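PDB 2YGT: delta toxin from Clostridium perfringens, which is a haemolytic beta-pore-forming toxin, which probably assembles into a transmembrane pore in the membranes of target cells. Local coordinates for residues A[46-54]-A[277-288]; A[170-178]-A[220-231]. All coordinates share one frame; numbering follows the deposited sequence.

How the contacts relate
Both contacts join the same two antiparallel sheets face to face, without a hydrogen bond between their paired segments. Contact 1 (46-54 with 277-288) lies toward one end of the sheets, its centre about 18 Å from the centre of the chain; contact 2 (170-178 with 220-231) is central, about 4 Å from it. Their centres are about 22 Å apart, and contact 2 is nested in the chain between the segments of contact 1. Every touching residue of contact 2 is buried, and its chemistry is mostly aromatic and aliphatic, with one threonine hydroxyl. Contact 1 is also largely apolar inside but runs out to a partly exposed edge, where a carboxylate and an imidazole bind zinc.

Contact 1: A[46-54]-A[277-288]; sequences ITVDASFVD and VKFELDWEKHTI. With ZN (zinc ion), chain B.
Phe52 lies against the turn 282-287, with one face over the backbone of His286, whose CA stands 3.6 Å from the ring centroid. The ring edge points at the face of Trp283, T-shaped, planes 83° apart; Trp283 NE1 is held by Ser242. The imidazole of His286 meets Phe52 obliquely, its CD2 3.6 Å from Phe52 CB, and stacks on Tyr32. Its NE2 binds zinc at 2.3 Å and Asp54 OD1 binds at 2.2 Å (OD2 farther, 2.8 Å), so the metal joins two side chains that approach from opposite directions. Their carboxylate and ring planes are 61° apart.

Deeper in, Val48 CG2 sits centrally over the Phe279 ring, 4.0 Å from its centroid, and also touches Ile288 CD1 at 3.6 Å. Both side-chain torsions of Ile288 are extended (chi1 -167°), which carries CD1 to Val48, while its CB meets Ala50. Ile46 CG2 comes to the edge of Phe279. Asp282 OD1 accepts from the backbone N of Glu284 and Lys285, and OD2 forms a salt bridge with Lys285 NZ, securing the turn. Phe52 packs on a hairpin with an Asx turn and a G1 beta bulge, and zinc binds at the end of this beta-sandwich interface.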
loop_
_atom_site.group_PDB
_atom_site.type_symbol
_atom_site.label_atom_id
_atom_site.label_comp_id
_atom_site.label_asym_id
_atom_site.label_seq_id
_atom_site.Cartn_x
_atom_site.Cartn_y
_atom_site.Cartn_z
ATOM N N ILE A 46 -3.225 -9.932 2.078
ATOM C CA ILE A 46 -3.941 -8.986 1.238
ATOM C C ILE A 46 -5.441 -9.108 1.471
ATOM O O ILE A 46 -5.985 -10.210 1.544
ATOM C CB ILE A 46 -3.626 -9.185 -0.257
ATOM C CG1 ILE A 46 -4.309 -8.104 -1.094
ATOM C CG2 ILE A 46 -4.068 -10.559 -0.721
ATOM C CD1 ILE A 46 -3.902 -6.700 -0.717
ATOM N N THR A 47 -6.096 -7.962 1.601
ATOM C CA THR A 47 -7.544 -7.903 1.708
ATOM C C THR A 47 -8.075 -6.884 0.714
ATOM O O THR A 47 -7.626 -5.739 0.689
ATOM C CB THR A 47 -7.995 -7.506 3.122
ATOM O OG1 THR A 47 -7.788 -8.604 4.019
ATOM C CG2 THR A 47 -9.470 -7.132 3.127
ATOM N N VAL A 48 -9.026 -7.305 -0.112
ATOM C CA VAL A 48 -9.652 -6.393 -1.059
ATOM C C VAL A 48 -11.112 -6.150 -0.706
ATOM O O VAL A 48 -11.889 -7.090 -0.548
ATOM C CB VAL A 48 -9.552 -6.904 -2.508
ATOM C CG1 VAL A 48 -8.125 -6.776 -3.011
ATOM C CG2 VAL A 48 -10.045 -8.343 -2.611
ATOM N N ASP A 49 -11.470 -4.881 -0.567
ATOM C CA ASP A 49 -12.856 -4.495 -0.362
ATOM C C ASP A 49 -13.369 -3.883 -1.653
ATOM O O ASP A 49 -12.937 -2.803 -2.053
ATOM C CB ASP A 49 -12.984 -3.483 0.780
ATOM C CG ASP A 49 -12.512 -4.041 2.109
ATOM O OD1 ASP A 49 -12.764 -5.235 2.382
ATOM O OD2 ASP A 49 -11.894 -3.283 2.887
ATOM N N ALA A 50 -14.279 -4.582 -2.316
ATOM C CA ALA A 50 -14.875 -4.067 -3.538
ATOM C C ALA A 50 -16.250 -3.466 -3.265
ATOM O O ALA A 50 -17.098 -4.088 -2.626
ATOM C CB ALA A 50 -14.972 -5.166 -4.583
ATOM N N SER A 51 -16.463 -2.248 -3.747
ATOM C CA SER A 51 -17.776 -1.629 -3.678
ATOM C C SER A 51 -18.342 -1.479 -5.079
ATOM O O SER A 51 -17.968 -0.559 -5.807
ATOM C CB SER A 51 -17.703 -0.266 -2.995
ATOM O OG SER A 51 -17.475 -0.412 -1.609
ATOM N N PHE A 52 -19.228 -2.397 -5.453
ATOM C CA PHE A 52 -19.894 -2.346 -6.748
ATOM C C PHE A 52 -21.011 -1.312 -6.713
ATOM O O PHE A 52 -21.957 -1.431 -5.932
ATOM C CB PHE A 52 -20.477 -3.716 -7.115
ATOM C CG PHE A 52 -19.443 -4.790 -7.317
ATOM C CD1 PHE A 52 -18.974 -5.527 -6.241
ATOM C CD2 PHE A 52 -18.952 -5.074 -8.581
ATOM C CE1 PHE A 52 -18.026 -6.519 -6.420
ATOM C CE2 PHE A 52 -18.006 -6.065 -8.768
ATOM C CZ PHE A 52 -17.539 -6.788 -7.684
ATOM N N VAL A 53 -20.907 -0.293 -7.554
ATOM C CA VAL A 53 -21.949 0.717 -7.622
ATOM C C VAL A 53 -22.906 0.425 -8.767
ATOM O O VAL A 53 -22.480 0.221 -9.902
ATOM C CB VAL A 53 -21.368 2.128 -7.802
ATOM C CG1 VAL A 53 -22.492 3.147 -7.896
ATOM C CG2 VAL A 53 -20.422 2.469 -6.658
ATOM N N ASP A 54 -24.199 0.390 -8.455
ATOM C CA ASP A 54 -25.238 0.286 -9.474
ATOM C C ASP A 54 -25.931 1.630 -9.653
ATOM O O ASP A 54 -26.714 2.063 -8.807
ATOM C CB ASP A 54 -26.243 -0.817 -9.135
ATOM C CG ASP A 54 -25.734 -2.190 -9.510
ATOM O OD1 ASP A 54 -24.561 -2.275 -9.925
ATOM O OD2 ASP A 54 -26.495 -3.175 -9.397
ATOM N N VAL A 277 -1.224 -12.352 -6.254
ATOM C CA VAL A 277 -2.514 -12.983 -6.004
ATOM C C VAL A 277 -3.534 -12.530 -7.042
ATOM O O VAL A 277 -3.640 -11.341 -7.337
ATOM C CB VAL A 277 -3.039 -12.652 -4.596
ATOM C CG1 VAL A 277 -4.398 -13.283 -4.372
ATOM C CG2 VAL A 277 -2.056 -13.135 -3.546
ATOM N N LYS A 278 -4.282 -13.477 -7.599
ATOM C CA LYS A 278 -5.280 -13.149 -8.612
ATOM C C LYS A 278 -6.695 -13.088 -8.038
ATOM O O LYS A 278 -7.078 -13.915 -7.211
ATOM C CB LYS A 278 -5.227 -14.153 -9.767
ATOM C CG LYS A 278 -3.969 -14.067 -10.614
ATOM C CD LYS A 278 -4.120 -14.878 -11.892
ATOM N N PHE A 279 -7.467 -12.102 -8.481
ATOM C CA PHE A 279 -8.851 -11.955 -8.045
ATOM C C PHE A 279 -9.778 -11.797 -9.242
ATOM O O PHE A 279 -9.445 -11.105 -10.200
ATOM C CB PHE A 279 -9.004 -10.740 -7.125
ATOM C CG PHE A 279 -8.447 -10.946 -5.748
ATOM C CD1 PHE A 279 -9.142 -11.692 -4.810
ATOM C CD2 PHE A 279 -7.234 -10.385 -5.385
ATOM C CE1 PHE A 279 -8.634 -11.880 -3.540
ATOM C CE2 PHE A 279 -6.723 -10.570 -4.116
ATOM C CZ PHE A 279 -7.423 -11.318 -3.193
ATOM N N GLU A 280 -10.936 -12.446 -9.187
ATOM C CA GLU A 280 -11.947 -12.268 -10.220
ATOM C C GLU A 280 -13.088 -11.409 -9.699
ATOM O O GLU A 280 -13.565 -11.607 -8.580
ATOM C CB GLU A 280 -12.495 -13.607 -10.719
ATOM C CG GLU A 280 -13.481 -13.446 -11.877
ATOM C CD GLU A 280 -13.986 -14.768 -12.432
ATOM O OE1 GLU A 280 -14.895 -15.370 -11.820
ATOM O OE2 GLU A 280 -13.475 -15.205 -13.484
ATOM N N LEU A 281 -13.509 -10.450 -10.518
ATOM C CA LEU A 281 -14.673 -9.632 -10.215
ATOM C C LEU A 281 -15.889 -10.127 -10.989
ATOM O O LEU A 281 -15.871 -10.207 -12.218
ATOM C CB LEU A 281 -14.414 -8.161 -10.548
ATOM C CG LEU A 281 -13.640 -7.315 -9.535
ATOM C CD1 LEU A 281 -12.177 -7.717 -9.493
ATOM C CD2 LEU A 281 -13.774 -5.843 -9.880
ATOM N N ASP A 282 -16.941 -10.470 -10.260
ATOM C CA ASP A 282 -18.214 -10.785 -10.883
ATOM C C ASP A 282 -19.116 -9.561 -10.752
ATOM O O ASP A 282 -19.638 -9.275 -9.675
ATOM C CB ASP A 282 -18.845 -12.017 -10.231
ATOM C CG ASP A 282 -19.984 -12.589 -11.050
ATOM O OD1 ASP A 282 -20.787 -11.798 -11.588
ATOM O OD2 ASP A 282 -20.077 -13.831 -11.157
ATOM N N TRP A 283 -19.274 -8.830 -11.849
ATOM C CA TRP A 283 -20.025 -7.580 -11.839
ATOM C C TRP A 283 -21.535 -7.801 -11.770
ATOM O O TRP A 283 -22.290 -6.867 -11.505
ATOM C CB TRP A 283 -19.679 -6.735 -13.065
ATOM C CG TRP A 283 -18.239 -6.322 -13.134
ATOM C CD1 TRP A 283 -17.161 -7.133 -13.348
ATOM C CD2 TRP A 283 -17.718 -4.995 -13.007
ATOM N NE1 TRP A 283 -16.002 -6.393 -13.357
ATOM C CE2 TRP A 283 -16.319 -5.074 -13.149
ATOM C CE3 TRP A 283 -18.302 -3.742 -12.782
ATOM C CZ2 TRP A 283 -15.494 -3.956 -13.073
ATOM C CZ3 TRP A 283 -17.480 -2.629 -12.709
ATOM C CH2 TRP A 283 -16.093 -2.743 -12.854
ATOM N N GLU A 284 -21.975 -9.031 -12.015
ATOM C CA GLU A 284 -23.397 -9.348 -11.922
ATOM C C GLU A 284 -23.765 -9.720 -10.495
ATOM O O GLU A 284 -24.748 -9.221 -9.946
ATOM C CB GLU A 284 -23.777 -10.486 -12.871
ATOM C CG GLU A 284 -24.082 -10.050 -14.297
ATOM C CD GLU A 284 -24.560 -11.203 -15.172
ATOM O OE1 GLU A 284 -24.457 -12.370 -14.735
ATOM O OE2 GLU A 284 -25.038 -10.941 -16.297
ATOM N N LYS A 285 -22.964 -10.593 -9.895
ATOM C CA LYS A 285 -23.223 -11.058 -8.538
ATOM C C LYS A 285 -22.618 -10.130 -7.488
ATOM O O LYS A 285 -22.817 -10.332 -6.292
ATOM C CB LYS A 285 -22.680 -12.476 -8.347
ATOM C CG LYS A 285 -23.259 -13.506 -9.305
ATOM C CD LYS A 285 -22.625 -14.874 -9.082
ATOM C CE LYS A 285 -23.074 -15.873 -10.140
ATOM N NZ LYS A 285 -22.629 -15.472 -11.504
ATOM N N HIS A 286 -21.887 -9.114 -7.941
ATOM C CA HIS A 286 -21.209 -8.185 -7.037
ATOM C C HIS A 286 -20.268 -8.901 -6.070
ATOM O O HIS A 286 -20.350 -8.708 -4.858
ATOM C CB HIS A 286 -22.221 -7.361 -6.235
ATOM C CG HIS A 286 -23.285 -6.723 -7.072
ATOM N ND1 HIS A 286 -24.626 -6.983 -6.889
ATOM C CD2 HIS A 286 -23.209 -5.840 -8.093
ATOM C CE1 HIS A 286 -25.331 -6.284 -7.760
ATOM N NE2 HIS A 286 -24.494 -5.581 -8.503
ATOM N N THR A 287 -19.379 -9.729 -6.603
ATOM C CA THR A 287 -18.454 -10.468 -5.758
ATOM C C THR A 287 -17.019 -10.306 -6.229
ATOM O O THR A 287 -16.758 -10.079 -7.410
ATOM C CB THR A 287 -18.786 -11.980 -5.709
ATOM O OG1 THR A 287 -18.581 -12.561 -7.004
ATOM C CG2 THR A 287 -20.227 -12.212 -5.259
ATOM N N ILE A 288 -16.094 -10.419 -5.286
ATOM C CA ILE A 288 -14.678 -10.464 -5.606
ATOM C C ILE A 288 -14.095 -11.719 -4.964
ATOM O O ILE A 288 -14.218 -11.927 -3.758
ATOM C CB ILE A 288 -13.934 -9.177 -5.149
ATOM C CG1 ILE A 288 -12.538 -9.121 -5.769
ATOM C CG2 ILE A 288 -13.868 -9.089 -3.629
ATOM C CD1 ILE A 288 -11.873 -7.762 -5.679
HETATM ZN ZN ZN B . -24.274 -4.419 -10.462
#

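Contact 2: A[170-178]-A[220-231]; sequences IASWNTEFA and LITGGFSPNFGV
Trp173 and Phe229 stack face to face, their side chains sliding past each other in opposite directions. The Trp173 five-membered ring and the Phe229 ring have centroids 4.3 Å apart and planes inclined by 27°, and the closest atoms are Trp173 CE3 and Phe229 CD2 at 3.4 Å. The overlap continues past the rings: Phe229 CB lies over the six-membered ring of Trp173, 3.7 Å from its centroid, while Trp173 CB lies over the Phe229 ring. At the indole edge, Val231 CG1 reaches Trp173 CH2 at 4.0 Å and also touches Ala171 CB.

Farther along, Thr175 lays CG2 over one face of Phe225, 4.1 Å from the centroid, and brings OG1 to 3.4 Å from Phe225 CE2 and to the edge of Phe229. With chi1 at -58°, OG1 lies beside the backbone N and the CG2 methyl opposite it, over the ring and against Leu220 CD2, 4.1 Å away. Phe177 CE2 touches Ile221 CD1.

Further contacts position these groups. Trp173 NE1 donates to Pro113 O, and Thr175 OG1 is hydrogen-bonded to Thr161 OG1. Pro227 backs both phenylalanines, with its N over the far face of Phe225 and its CB over that of Phe229.

Strand 170-177 runs between strands 84-99 and 159-166 in one sheet. It faces strand 224-235, which lies between strands 61-72 and 107-112 in the other, while the short helix 219-222 packs beside Phe177 and Thr175.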
loop_
_atom_site.group_PDB
_atom_site.type_symbol
_atom_site.label_atom_id
_atom_site.label_comp_id
_atom_site.label_asym_id
_atom_site.label_seq_id
_atom_site.Cartn_x
_atom_site.Cartn_y
_atom_site.Cartn_z
ATOM N N ILE A 170 -2.695 -0.606 -14.912
ATOM C CA ILE A 170 -1.982 -0.837 -13.661
ATOM C C ILE A 170 -1.811 0.403 -12.785
ATOM O O ILE A 170 -1.553 1.504 -13.274
ATOM C CB ILE A 170 -0.591 -1.470 -13.915
ATOM C CG1 ILE A 170 0.088 -1.834 -12.595
ATOM C CG2 ILE A 170 0.293 -0.525 -14.712
ATOM C CD1 ILE A 170 1.370 -2.622 -12.769
ATOM N N ALA A 171 -1.970 0.205 -11.482
ATOM C CA ALA A 171 -1.624 1.216 -10.493
ATOM C C ALA A 171 -0.560 0.629 -9.575
ATOM O O ALA A 171 -0.750 -0.450 -9.017
ATOM C CB ALA A 171 -2.852 1.623 -9.701
ATOM N N SER A 172 0.556 1.339 -9.427
ATOM C CA SER A 172 1.696 0.840 -8.667
ATOM C C SER A 172 2.199 1.854 -7.645
ATOM O O SER A 172 2.261 3.051 -7.929
ATOM C CB SER A 172 2.835 0.483 -9.616
ATOM O OG SER A 172 2.362 -0.304 -10.683
ATOM N N TRP A 173 2.577 1.369 -6.465
ATOM C CA TRP A 173 3.099 2.240 -5.420
ATOM C C TRP A 173 4.407 1.715 -4.844
ATOM O O TRP A 173 4.554 0.521 -4.581
ATOM C CB TRP A 173 2.079 2.410 -4.292
ATOM C CG TRP A 173 0.794 3.043 -4.715
ATOM C CD1 TRP A 173 0.499 4.375 -4.725
ATOM C CD2 TRP A 173 -0.378 2.369 -5.184
ATOM N NE1 TRP A 173 -0.788 4.573 -5.174
ATOM C CE2 TRP A 173 -1.346 3.355 -5.463
ATOM C CE3 TRP A 173 -0.702 1.024 -5.395
ATOM C CZ2 TRP A 173 -2.614 3.041 -5.945
ATOM C CZ3 TRP A 173 -1.964 0.714 -5.874
ATOM C CH2 TRP A 173 -2.903 1.718 -6.143
ATOM N N ASN A 174 5.357 2.622 -4.661
ATOM C CA ASN A 174 6.594 2.322 -3.954
ATOM C C ASN A 174 6.603 3.040 -2.617
ATOM O O ASN A 174 6.511 4.268 -2.556
ATOM C CB ASN A 174 7.813 2.752 -4.770
ATOM C CG ASN A 174 8.229 1.711 -5.792
ATOM O OD1 ASN A 174 7.770 0.569 -5.757
ATOM N ND2 ASN A 174 9.114 2.099 -6.705
ATOM N N THR A 175 6.698 2.267 -1.543
ATOM C CA THR A 175 6.895 2.831 -0.217
ATOM C C THR A 175 8.323 2.534 0.231
ATOM O O THR A 175 8.640 1.421 0.658
ATOM C CB THR A 175 5.875 2.285 0.786
ATOM O OG1 THR A 175 4.556 2.585 0.316
ATOM C CG2 THR A 175 6.077 2.921 2.147
ATOM N N GLU A 176 9.179 3.544 0.119
ATOM C CA GLU A 176 10.610 3.382 0.341
ATOM C C GLU A 176 11.108 4.241 1.496
ATOM O O GLU A 176 10.616 5.349 1.717
ATOM C CB GLU A 176 11.367 3.743 -0.937
ATOM C CG GLU A 176 12.858 3.457 -0.891
ATOM C CD GLU A 176 13.540 3.751 -2.215
ATOM O OE1 GLU A 176 12.841 3.781 -3.252
ATOM O OE2 GLU A 176 14.772 3.951 -2.220
ATOM N N PHE A 177 12.090 3.724 2.227
ATOM C CA PHE A 177 12.661 4.450 3.355
ATOM C C PHE A 177 13.187 5.807 2.901
ATOM O O PHE A 177 13.799 5.927 1.839
ATOM C CB PHE A 177 13.776 3.641 4.036
ATOM C CG PHE A 177 14.288 4.272 5.303
ATOM C CD1 PHE A 177 15.327 5.188 5.267
ATOM C CD2 PHE A 177 13.717 3.967 6.529
ATOM C CE1 PHE A 177 15.787 5.785 6.426
ATOM C CE2 PHE A 177 14.177 4.558 7.692
ATOM C CZ PHE A 177 15.215 5.469 7.638
ATOM N N ALA A 178 12.942 6.830 3.710
ATOM C CA ALA A 178 13.342 8.182 3.353
ATOM C C ALA A 178 14.551 8.641 4.159
ATOM O O ALA A 178 15.648 8.777 3.616
ATOM C CB ALA A 178 12.175 9.153 3.531
ATOM N N LEU A 220 7.455 0.093 10.249
ATOM C CA LEU A 220 7.667 -0.594 8.981
ATOM C C LEU A 220 8.920 -1.468 9.031
ATOM O O LEU A 220 9.067 -2.398 8.239
ATOM C CB LEU A 220 7.760 0.411 7.830
ATOM C CG LEU A 220 6.434 0.793 7.168
ATOM C CD1 LEU A 220 5.449 1.362 8.185
ATOM C CD2 LEU A 220 6.662 1.770 6.025
ATOM N N ILE A 221 9.818 -1.165 9.964
ATOM C CA ILE A 221 11.049 -1.931 10.112
ATOM C C ILE A 221 10.935 -2.997 11.201
ATOM O O ILE A 221 11.430 -4.113 11.039
ATOM C CB ILE A 221 12.261 -1.017 10.402
ATOM C CG1 ILE A 221 12.631 -0.213 9.156
ATOM C CG2 ILE A 221 13.450 -1.835 10.874
ATOM C CD1 ILE A 221 13.747 0.788 9.377
ATOM N N THR A 222 10.279 -2.657 12.305
ATOM C CA THR A 222 10.152 -3.588 13.424
ATOM C C THR A 222 9.044 -4.617 13.205
ATOM O O THR A 222 9.161 -5.765 13.636
ATOM C CB THR A 222 9.902 -2.852 14.761
ATOM O OG1 THR A 222 8.743 -2.016 14.646
ATOM C CG2 THR A 222 11.111 -2.000 15.148
ATOM N N GLY A 223 7.968 -4.206 12.540
ATOM C CA GLY A 223 6.831 -5.082 12.317
ATOM C C GLY A 223 6.586 -5.394 10.852
ATOM O O GLY A 223 6.679 -6.547 10.427
ATOM N N GLY A 224 6.269 -4.360 10.080
ATOM C CA GLY A 224 5.972 -4.518 8.669
ATOM C C GLY A 224 5.124 -3.378 8.139
ATOM O O GLY A 224 4.734 -2.478 8.889
ATOM N N PHE A 225 4.833 -3.418 6.843
ATOM C CA PHE A 225 4.056 -2.367 6.200
ATOM C C PHE A 225 2.583 -2.760 6.094
ATOM O O PHE A 225 2.254 -3.863 5.655
ATOM C CB PHE A 225 4.640 -2.052 4.818
ATOM C CG PHE A 225 3.961 -0.909 4.112
ATOM C CD1 PHE A 225 3.540 0.205 4.817
ATOM C CD2 PHE A 225 3.767 -0.942 2.741
ATOM C CE1 PHE A 225 2.920 1.260 4.173
ATOM C CE2 PHE A 225 3.153 0.108 2.088
ATOM C CZ PHE A 225 2.728 1.212 2.806
ATOM N N SER A 226 1.705 -1.857 6.522
ATOM C CA SER A 226 0.262 -2.066 6.407
ATOM C C SER A 226 -0.368 -1.080 5.430
ATOM O O SER A 226 -1.077 -0.163 5.836
ATOM C CB SER A 226 -0.417 -1.950 7.771
ATOM O OG SER A 226 -0.314 -3.160 8.494
ATOM N N PRO A 227 -0.127 -1.283 4.128
ATOM C CA PRO A 227 -0.631 -0.331 3.133
ATOM C C PRO A 227 -2.152 -0.348 3.002
ATOM O O PRO A 227 -2.806 -1.356 3.269
ATOM C CB PRO A 227 0.001 -0.822 1.830
ATOM C CG PRO A 227 0.249 -2.270 2.047
ATOM C CD PRO A 227 0.494 -2.469 3.513
ATOM N N ASN A 228 -2.702 0.790 2.600
ATOM C CA ASN A 228 -4.096 0.884 2.206
ATOM C C ASN A 228 -4.156 1.747 0.962
ATOM O O ASN A 228 -4.001 2.963 1.040
ATOM C CB ASN A 228 -4.944 1.486 3.329
ATOM C CG ASN A 228 -6.444 1.373 3.068
ATOM O OD1 ASN A 228 -7.248 2.003 3.755
ATOM N ND2 ASN A 228 -6.824 0.567 2.080
ATOM N N PHE A 229 -4.343 1.113 -0.190
ATOM C CA PHE A 229 -4.391 1.839 -1.453
ATOM C C PHE A 229 -5.757 1.653 -2.113
ATOM O O PHE A 229 -6.540 0.794 -1.702
ATOM C CB PHE A 229 -3.273 1.377 -2.389
ATOM C CG PHE A 229 -1.890 1.503 -1.799
ATOM C CD1 PHE A 229 -1.557 2.584 -0.996
ATOM C CD2 PHE A 229 -0.915 0.555 -2.065
ATOM C CE1 PHE A 229 -0.287 2.706 -0.458
ATOM C CE2 PHE A 229 0.361 0.675 -1.533
ATOM C CZ PHE A 229 0.676 1.747 -0.731
ATOM N N GLY A 230 -6.049 2.453 -3.133
ATOM C CA GLY A 230 -7.351 2.379 -3.774
ATOM C C GLY A 230 -7.389 2.606 -5.273
ATOM O O GLY A 230 -6.650 3.428 -5.812
ATOM N N VAL A 231 -8.268 1.872 -5.949
ATOM C CA VAL A 231 -8.484 2.064 -7.378
ATOM C C VAL A 231 -9.968 2.143 -7.712
ATOM O O VAL A 231 -10.821 1.725 -6.930
ATOM C CB VAL A 231 -7.875 0.920 -8.219
ATOM C CG1 VAL A 231 -6.389 0.740 -7.914
ATOM C CG2 VAL A 231 -8.651 -0.369 -7.991
#